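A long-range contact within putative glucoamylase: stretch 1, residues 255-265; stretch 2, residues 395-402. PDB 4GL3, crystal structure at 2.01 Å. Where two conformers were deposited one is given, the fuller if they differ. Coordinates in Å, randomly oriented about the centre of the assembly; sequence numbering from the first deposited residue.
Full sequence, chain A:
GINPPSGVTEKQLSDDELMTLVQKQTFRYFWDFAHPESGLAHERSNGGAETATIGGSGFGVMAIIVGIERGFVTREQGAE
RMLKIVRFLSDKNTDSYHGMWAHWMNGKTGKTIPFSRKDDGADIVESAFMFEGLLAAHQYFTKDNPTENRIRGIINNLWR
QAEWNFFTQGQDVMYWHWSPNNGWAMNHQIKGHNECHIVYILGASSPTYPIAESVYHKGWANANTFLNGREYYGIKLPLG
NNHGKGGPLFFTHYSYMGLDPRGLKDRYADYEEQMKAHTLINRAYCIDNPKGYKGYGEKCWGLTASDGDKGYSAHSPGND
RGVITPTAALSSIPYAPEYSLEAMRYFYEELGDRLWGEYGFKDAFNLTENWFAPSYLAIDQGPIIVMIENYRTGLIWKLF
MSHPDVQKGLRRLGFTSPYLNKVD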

# COMPACT_ATOMS: atom_id res chain seq x y z
N SER A 255 0.48 2.14 -4.22
CA SER A 255 -0.14 3.24 -4.95
C SER A 255 -1.36 2.79 -5.76
O SER A 255 -2.12 3.66 -6.19
N TYR A 256 -1.58 1.48 -5.92
CA TYR A 256 -2.59 0.90 -6.83
C TYR A 256 -3.71 0.18 -6.08
O TYR A 256 -4.43 -0.71 -6.58
N MSE A 257 -3.87 0.61 -4.86
CA MSE A 257 -4.96 0.20 -4.00
C MSE A 257 -6.21 1.01 -4.37
O MSE A 257 -7.31 0.47 -4.54
N GLY A 258 -6.02 2.32 -4.53
CA GLY A 258 -7.11 3.21 -5.04
C GLY A 258 -6.97 3.56 -6.52
O GLY A 258 -7.95 3.59 -7.28
N LEU A 259 -5.75 3.84 -6.94
CA LEU A 259 -5.44 4.12 -8.34
C LEU A 259 -5.54 2.79 -9.13
O LEU A 259 -4.74 1.86 -8.92
N ASP A 260 -6.54 2.70 -9.99
CA ASP A 260 -6.77 1.53 -10.81
C ASP A 260 -5.82 1.57 -12.03
O ASP A 260 -5.99 2.41 -12.92
N PRO A 261 -4.88 0.62 -12.11
CA PRO A 261 -3.97 0.58 -13.27
C PRO A 261 -4.54 0.01 -14.55
O PRO A 261 -3.88 0.15 -15.60
N ARG A 262 -5.75 -0.56 -14.50
CA ARG A 262 -6.35 -1.14 -15.70
C ARG A 262 -6.78 -0.04 -16.69
O ARG A 262 -7.57 0.85 -16.36
N GLY A 263 -6.22 -0.08 -17.89
CA GLY A 263 -6.44 0.94 -18.92
C GLY A 263 -5.77 2.27 -18.58
O GLY A 263 -5.99 3.26 -19.27
N LEU A 264 -4.95 2.30 -17.52
CA LEU A 264 -4.23 3.53 -17.14
C LEU A 264 -2.95 3.70 -17.94
O LEU A 264 -2.13 2.80 -17.98
N LYS A 265 -2.79 4.86 -18.58
CA LYS A 265 -1.66 5.13 -19.47
C LYS A 265 -1.21 6.58 -19.33
O LYS A 265 -2.05 7.47 -19.30
N LEU A 395 -14.01 -2.64 -5.85
CA LEU A 395 -14.57 -1.74 -4.85
C LEU A 395 -13.73 -0.50 -4.57
O LEU A 395 -14.26 0.63 -4.69
N ILE A 396 -12.46 -0.66 -4.18
CA ILE A 396 -11.69 0.51 -3.71
C ILE A 396 -11.24 1.38 -4.89
O ILE A 396 -11.26 2.60 -4.82
N TRP A 397 -10.86 0.71 -5.99
CA TRP A 397 -10.63 1.38 -7.26
C TRP A 397 -11.78 2.27 -7.70
O TRP A 397 -11.59 3.41 -8.04
N LYS A 398 -12.99 1.76 -7.69
CA LYS A 398 -14.12 2.61 -8.12
C LYS A 398 -14.29 3.84 -7.22
O LYS A 398 -14.57 4.92 -7.72
N LEU A 399 -14.13 3.67 -5.92
CA LEU A 399 -14.31 4.79 -5.00
C LEU A 399 -13.25 5.88 -5.26
O LEU A 399 -13.59 7.06 -5.47
N PHE A 400 -11.98 5.49 -5.23
CA PHE A 400 -10.88 6.43 -5.36
C PHE A 400 -10.92 7.14 -6.72
O PHE A 400 -10.78 8.35 -6.78
N MSE A 401 -11.10 6.38 -7.80
CA MSE A 401 -11.06 6.95 -9.14
C MSE A 401 -12.27 7.87 -9.39
O MSE A 401 -12.25 8.68 -10.33
N SER A 402 -13.32 7.75 -8.56
CA SER A 402 -14.46 8.65 -8.66
C SER A 402 -14.20 10.03 -8.08
O SER A 402 -15.03 10.91 -8.25

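Stretch 1 is an irregular segment that lies along one side of a helix in stretch 2, and much of the contact is built around the indole of Trp397, an m rotamer at chi1. Ser255 is out of reach of the helix, so the contact begins with Tyr256. Its CA-to-CB bond points sideways and the phenol ring runs off from the helix (chi1 m), and it is the backbone that matters: Trp397 NE1 donates a nearly straight hydrogen bond to Tyr256 O (2.8 Å), which satisfies the one polar atom of an otherwise apolar, buried ring.

Met257, present as selenomethionine, turns its side chain away and offers its carbonyl instead. Met257 O lies 3.3 Å from Ile396 CG2 and 3.3 Å from Trp397 CD1.

At Gly258 the CA traces of the two stretches come nearest, with Gly258 CA 4.5 Å from Trp397 CA. A beta carbon here would fall 2.6 Å from Phe400 CG, a clash, so glycine suits the place well. Its bare backbone lets the Phe400 ring, from a t rotamer, approach until Phe400 CD2 is 3.3 Å from Gly258 C. On the helix side, Trp397 CA directs its hydrogen at the glycine carbonyl, with Trp397 CA 3.5 Å from Gly258 O.

Leu259 (t, p) has a CA-to-CB bond that points away, yet its side chain still reaches apolar neighbours: Leu259 CB is 4.3 Å from Phe400 CE2, and Leu259 CD1 is 3.8 Å from Met401 SE. Met401, also selenomethionine, is m at all three chi angles, and its flexible chain brings the selenium near the loop.

Asp260 points toward the helix, with chi1 t. Asp260 CA sits over the face of the indole, 3.7 Å from the centroid of the five-membered ring of Trp397, a CH-pi contact. The buried carboxylate is paired within its own stretch: Arg262 NE donates to Asp260 OD1 (2.9 Å), Arg262 NH2 to Asp260 OD2 (2.8 Å) in a salt bridge, and the backbone Arg262 N to Asp260 OD1 (3.0 Å).

Pro261 packs its ring against the indole, Pro261 CD lying 3.9 Å from Trp397 CZ2, and opens a type II turn closed by Leu264 N to Pro261 O (3.1 Å). Arg262 (m, t, m) points toward the helix; Trp397 CZ3 lies over one face of its guanidinium, 3.3 Å from Arg262 NE, while NE and NH2 donate in the guanidinium plane to Asp260. Gly263 touches nothing opposite, but its positive phi favours glycine in the turn. Leu264 (t, p) adds a last apolar touch, Leu264 CD1 to Met401 CE at 4.4 Å, and exposed Lys265 is out of reach.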

# COMPACT_ATOMS: atom_id res chain seq x y z
CB SER A 255 0.90 3.92 -5.92
OG SER A 255 1.96 4.58 -5.23
CB TYR A 256 -1.90 -0.00 -7.86
CG TYR A 256 -0.77 0.76 -8.49
CD1 TYR A 256 -1.03 1.82 -9.37
CD2 TYR A 256 0.55 0.50 -8.14
CE1 TYR A 256 0.01 2.56 -9.93
CE2 TYR A 256 1.59 1.24 -8.68
CZ TYR A 256 1.32 2.28 -9.55
OH TYR A 256 2.35 3.03 -10.07
CB MSE A 257 -4.54 0.47 -2.55
CG MSE A 257 -4.89 -0.62 -1.68
SE MSE A 257 -3.45 -1.84 -1.25
CE MSE A 257 -4.04 -1.77 0.65
CB LEU A 259 -4.05 4.74 -8.41
CG LEU A 259 -3.50 5.28 -9.69
CD1 LEU A 259 -4.36 6.44 -10.17
CD2 LEU A 259 -2.06 5.77 -9.47
CB ASP A 260 -8.25 1.52 -11.28
CG ASP A 260 -8.68 0.22 -11.95
OD1 ASP A 260 -7.84 -0.63 -12.32
OD2 ASP A 260 -9.92 0.05 -12.11
CB PRO A 261 -2.82 -0.31 -12.79
CG PRO A 261 -3.49 -1.26 -11.86
CD PRO A 261 -4.65 -0.51 -11.21
CB ARG A 262 -7.54 -2.03 -15.31
CG ARG A 262 -7.12 -3.20 -14.38
CD ARG A 262 -8.33 -4.00 -13.90
NE ARG A 262 -9.23 -3.07 -13.21
CZ ARG A 262 -10.53 -3.28 -13.01
NH1 ARG A 262 -11.11 -4.40 -13.41
NH2 ARG A 262 -11.25 -2.37 -12.39
CB LEU A 264 -3.93 3.50 -15.64
CG LEU A 264 -3.42 4.82 -15.02
CD1 LEU A 264 -4.55 5.85 -14.98
CD2 LEU A 264 -2.84 4.50 -13.62
CB LYS A 265 -2.04 4.92 -20.94
CG LYS A 265 -2.49 3.51 -21.34
CD LYS A 265 -2.59 3.42 -22.88
CE LYS A 265 -2.78 2.02 -23.44
NZ LYS A 265 -4.03 1.41 -22.94
CB LEU A 395 -14.78 -2.47 -3.50
CG LEU A 395 -15.40 -1.62 -2.39
CD1 LEU A 395 -16.86 -1.20 -2.74
CD2 LEU A 395 -15.39 -2.37 -1.05
CB ILE A 396 -10.51 0.09 -2.80
CG1 ILE A 396 -11.01 -0.71 -1.59
CG2 ILE A 396 -9.68 1.30 -2.37
CD1 ILE A 396 -12.14 -0.09 -0.79
CB TRP A 397 -10.41 0.36 -8.36
CG TRP A 397 -9.08 -0.32 -8.33
CD1 TRP A 397 -7.92 0.16 -7.80
CD2 TRP A 397 -8.76 -1.59 -8.92
NE1 TRP A 397 -6.91 -0.75 -7.98
CE2 TRP A 397 -7.39 -1.82 -8.69
CE3 TRP A 397 -9.51 -2.56 -9.57
CZ2 TRP A 397 -6.75 -3.00 -9.12
CZ3 TRP A 397 -8.88 -3.71 -10.02
CH2 TRP A 397 -7.50 -3.91 -9.78
CB LYS A 398 -15.43 1.84 -8.18
CG LYS A 398 -15.49 0.81 -9.30
CD LYS A 398 -16.85 0.08 -9.33
CE LYS A 398 -16.72 -1.40 -9.62
NZ LYS A 398 -16.33 -1.69 -11.03
CB LEU A 399 -14.25 4.28 -3.54
CG LEU A 399 -15.43 3.41 -3.14
CD1 LEU A 399 -15.09 2.63 -1.90
CD2 LEU A 399 -16.73 4.23 -2.98
CB PHE A 400 -9.54 5.73 -5.14
CG PHE A 400 -8.35 6.65 -5.22
CD1 PHE A 400 -7.94 7.36 -4.09
CD2 PHE A 400 -7.61 6.77 -6.39
CE1 PHE A 400 -6.85 8.20 -4.15
CE2 PHE A 400 -6.50 7.61 -6.43
CZ PHE A 400 -6.14 8.34 -5.33
CB MSE A 401 -11.02 5.85 -10.20
CG MSE A 401 -9.79 4.98 -10.16
SE MSE A 401 -8.14 5.96 -10.52
CE MSE A 401 -8.15 5.96 -12.44
CB SER A 402 -15.73 8.06 -7.98
OG SER A 402 -15.64 8.24 -6.55